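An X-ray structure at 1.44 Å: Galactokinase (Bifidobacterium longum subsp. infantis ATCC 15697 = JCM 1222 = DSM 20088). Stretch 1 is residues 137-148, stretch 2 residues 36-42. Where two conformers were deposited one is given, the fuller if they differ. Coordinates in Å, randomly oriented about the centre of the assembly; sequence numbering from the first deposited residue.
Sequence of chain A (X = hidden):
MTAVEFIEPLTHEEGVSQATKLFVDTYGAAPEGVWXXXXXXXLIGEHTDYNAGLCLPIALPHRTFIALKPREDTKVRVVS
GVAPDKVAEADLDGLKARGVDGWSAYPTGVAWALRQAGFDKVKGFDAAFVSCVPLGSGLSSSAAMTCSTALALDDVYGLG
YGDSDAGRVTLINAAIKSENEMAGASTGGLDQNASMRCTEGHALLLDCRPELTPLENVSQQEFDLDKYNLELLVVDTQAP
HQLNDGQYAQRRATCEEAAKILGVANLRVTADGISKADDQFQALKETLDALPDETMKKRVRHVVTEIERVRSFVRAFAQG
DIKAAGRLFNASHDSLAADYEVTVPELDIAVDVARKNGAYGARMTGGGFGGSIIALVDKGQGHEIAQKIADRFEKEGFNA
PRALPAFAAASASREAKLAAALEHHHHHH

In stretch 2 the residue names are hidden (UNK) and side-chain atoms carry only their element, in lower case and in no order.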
# COMPACT_ATOMS: atom_id res chain seq x y z
N SER A 137 -3.81 -6.98 6.92
CA SER A 137 -3.37 -5.79 7.68
C SER A 137 -3.55 -4.48 6.92
O SER A 137 -3.34 -3.42 7.54
CB SER A 137 -1.92 -5.98 8.06
OG SER A 137 -1.09 -5.90 6.90
N GLY A 138 -3.89 -4.49 5.62
CA GLY A 138 -3.96 -3.24 4.87
C GLY A 138 -2.57 -2.65 4.64
O GLY A 138 -2.46 -1.46 4.40
N LEU A 139 -1.51 -3.46 4.75
CA LEU A 139 -0.13 -3.00 4.53
C LEU A 139 0.39 -3.46 3.17
O LEU A 139 1.61 -3.43 2.94
CB LEU A 139 0.72 -3.46 5.70
CG LEU A 139 0.23 -2.95 7.06
CD1 LEU A 139 1.10 -3.54 8.14
CD2 LEU A 139 0.28 -1.45 7.12
N SER A 140 -0.48 -3.87 2.25
CA SER A 140 -0.08 -4.02 0.83
C SER A 140 0.66 -5.34 0.55
O SER A 140 1.46 -5.39 -0.39
CB SER A 140 0.69 -2.81 0.32
OG SER A 140 -0.08 -1.65 0.56
N SER A 141 0.35 -6.42 1.28
CA SER A 141 0.81 -7.76 0.86
C SER A 141 0.50 -7.90 -0.65
O SER A 141 1.30 -8.49 -1.39
CB SER A 141 0.18 -8.87 1.67
OG SER A 141 -1.21 -8.97 1.36
N SER A 142 -0.61 -7.37 -1.12
CA SER A 142 -1.01 -7.54 -2.56
C SER A 142 0.06 -6.95 -3.52
O SER A 142 0.37 -7.56 -4.56
CB SER A 142 -2.37 -6.90 -2.82
OG SER A 142 -2.39 -5.61 -2.23
N ALA A 143 0.54 -5.75 -3.22
CA ALA A 143 1.57 -5.04 -4.01
C ALA A 143 2.91 -5.69 -3.79
O ALA A 143 3.69 -5.75 -4.70
CB ALA A 143 1.69 -3.57 -3.66
N ALA A 144 3.21 -6.12 -2.57
CA ALA A 144 4.50 -6.77 -2.34
C ALA A 144 4.55 -7.99 -3.26
O ALA A 144 5.62 -8.28 -3.79
CB ALA A 144 4.61 -7.14 -0.88
N MET A 145 3.45 -8.71 -3.43
CA MET A 145 3.48 -9.93 -4.29
C MET A 145 3.58 -9.52 -5.77
O MET A 145 4.36 -10.14 -6.53
CB MET A 145 2.24 -10.78 -4.05
CG MET A 145 2.17 -12.00 -4.94
SD MET A 145 1.00 -13.17 -4.35
CE MET A 145 1.84 -13.88 -2.93
N THR A 146 2.78 -8.59 -6.21
CA THR A 146 2.76 -8.22 -7.64
C THR A 146 4.06 -7.51 -8.01
O THR A 146 4.57 -7.75 -9.10
CB THR A 146 1.52 -7.41 -8.06
OG1 THR A 146 1.51 -6.19 -7.26
CG2 THR A 146 0.25 -8.20 -7.94
N CYS A 147 4.59 -6.63 -7.17
CA CYS A 147 5.80 -5.87 -7.49
C CYS A 147 7.06 -6.75 -7.43
O CYS A 147 7.94 -6.59 -8.32
CB CYS A 147 5.90 -4.63 -6.60
SG CYS A 147 4.61 -3.43 -7.01
N SER A 148 7.10 -7.70 -6.49
CA SER A 148 8.29 -8.62 -6.44
C SER A 148 8.28 -9.47 -7.71
O SER A 148 9.31 -9.64 -8.30
CB SER A 148 8.29 -9.51 -5.24
OG SER A 148 7.14 -10.30 -5.12
N UNK A 36 12.58 -9.28 -3.98
CA UNK A 36 11.65 -8.96 -2.88
C UNK A 36 11.11 -7.57 -3.04
O UNK A 36 11.73 -6.74 -3.70
c UNK A 36 12.30 -9.16 -1.54
N UNK A 37 9.87 -7.41 -2.58
CA UNK A 37 9.23 -6.09 -2.55
C UNK A 37 8.62 -5.90 -1.19
O UNK A 37 8.05 -6.86 -0.60
c UNK A 37 8.23 -5.99 -3.67
N UNK A 38 8.65 -4.67 -0.68
CA UNK A 38 8.09 -4.40 0.64
C UNK A 38 6.60 -4.12 0.62
O UNK A 38 5.98 -3.68 -0.35
c UNK A 38 8.89 -3.19 1.10
c UNK A 38 9.07 -2.40 -0.21
c UNK A 38 9.40 -3.51 -1.20
N UNK A 39 6.01 -4.32 1.79
CA UNK A 39 4.72 -3.71 2.10
C UNK A 39 4.93 -2.24 2.41
O UNK A 39 6.05 -1.75 2.29
N UNK A 40 3.85 -1.54 2.77
CA UNK A 40 3.93 -0.09 2.90
C UNK A 40 3.00 0.39 3.99
O UNK A 40 1.92 -0.22 4.21
c UNK A 40 3.61 0.58 1.56
c UNK A 40 -0.97 0.65 1.90
c UNK A 40 1.30 1.56 1.49
n UNK A 40 -0.10 1.29 1.16
n UNK A 40 -2.20 0.45 1.44
n UNK A 40 -0.69 0.30 3.16
c UNK A 40 2.19 0.43 1.07
N UNK A 41 3.32 1.56 4.53
CA UNK A 41 2.31 2.36 5.27
C UNK A 41 2.19 3.74 4.62
O UNK A 41 3.19 4.44 4.42
c UNK A 41 2.17 1.25 7.53
c UNK A 41 2.62 2.46 6.77
c UNK A 41 4.09 2.61 7.02
N UNK A 42 0.96 4.13 4.36
CA UNK A 42 0.67 5.47 3.85
C UNK A 42 0.67 6.40 5.06
O UNK A 42 -0.18 6.26 5.93
c UNK A 42 -0.64 6.75 2.18
c UNK A 42 -0.60 5.51 3.03
n UNK A 42 -1.86 7.11 1.80
o UNK A 42 0.39 7.36 1.92
O HOH W 1 -4.89 -1.04 2.23

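Stretch 2 is a strand that runs nearly antiparallel to the helix of residues 141-148, at 162° between their N-to-C directions, with an axial approach of 6.7 Å.

Position 36 carries a single side-chain carbon, its CA-to-CB bond directed away from stretch 1. Its backbone does the touching, with C lying 4.1 Å from CB of Ser148. One carbon defines Ala36.

Position 37 again has one carbon, now pointing toward the helix. This CB packs 3.5 Å from N of Ser148 and 4.0 Å from CB of Cys147, so it sits directly against the helix backbone. The residue is Ala37.

At position 38 three carbons close a ring onto the backbone nitrogen. The CA-to-CB bond points away from stretch 1, and contact is left to the carbonyl, whose O is 3.8 Å from CB of Ala144. The ring identifies Pro38.

Position 39 has no side-chain atoms. Its CA lies 3.2 Å from O of Leu139, and a CB built here would fall 2.6 Å from that same oxygen, a clash. The bare backbone therefore lets the strand pass close to the turn before the helix. The residue is Gly39.

Position 40 bears three carbons, a nitrogen, and then a carbon carrying two more nitrogens: a guanidinium. The side chain leaves sideways, but its end comes nearer to stretch 1, where one terminal nitrogen reaches O of Gly138 and the central carbon lies close to OG of Ser140. The residue is Arg40. NH2 of Arg40 donates a hydrogen bond to O of Gly138 (2.8 Å), which lies at the guanidinium edge, near its plane. OG of Ser140 sits over one face, 2.8 Å from CZ of Arg40; despite this proximity, the angles to the guanidinium nitrogens are too poor for hydrogen bonds. The backbone contributes as well, N of Arg40 donating to O of Leu139 (2.9 Å).

Position 41 shows one carbon branching to two others, three in all, and one of the branch carbons meets CD2 of Leu139. This is Val41, whose CG1 lies 3.3 Å from CD2 of Leu139, a tight apolar contact.

At position 42 two carbons are followed by one oxygen and one nitrogen on the second, a carboxamide out of reach of stretch 1. It belongs to Asn42, and its polar atoms are hydrogen-bonded elsewhere in the structure.

The contact thus changes character along the strand. In the first part of the stretch, CB of Ala37 packs beside Cys147 and Ser148, and the absence of a CB at Gly39 lets the backbone approach O of Leu139. Farther on, Arg40 binds the carbonyls of two successive residues, Gly138 through its side chain and Leu139 through its backbone, fastening the strand to the segment that leads into the helix.

Stretch 2 36-42: AAPGRVN
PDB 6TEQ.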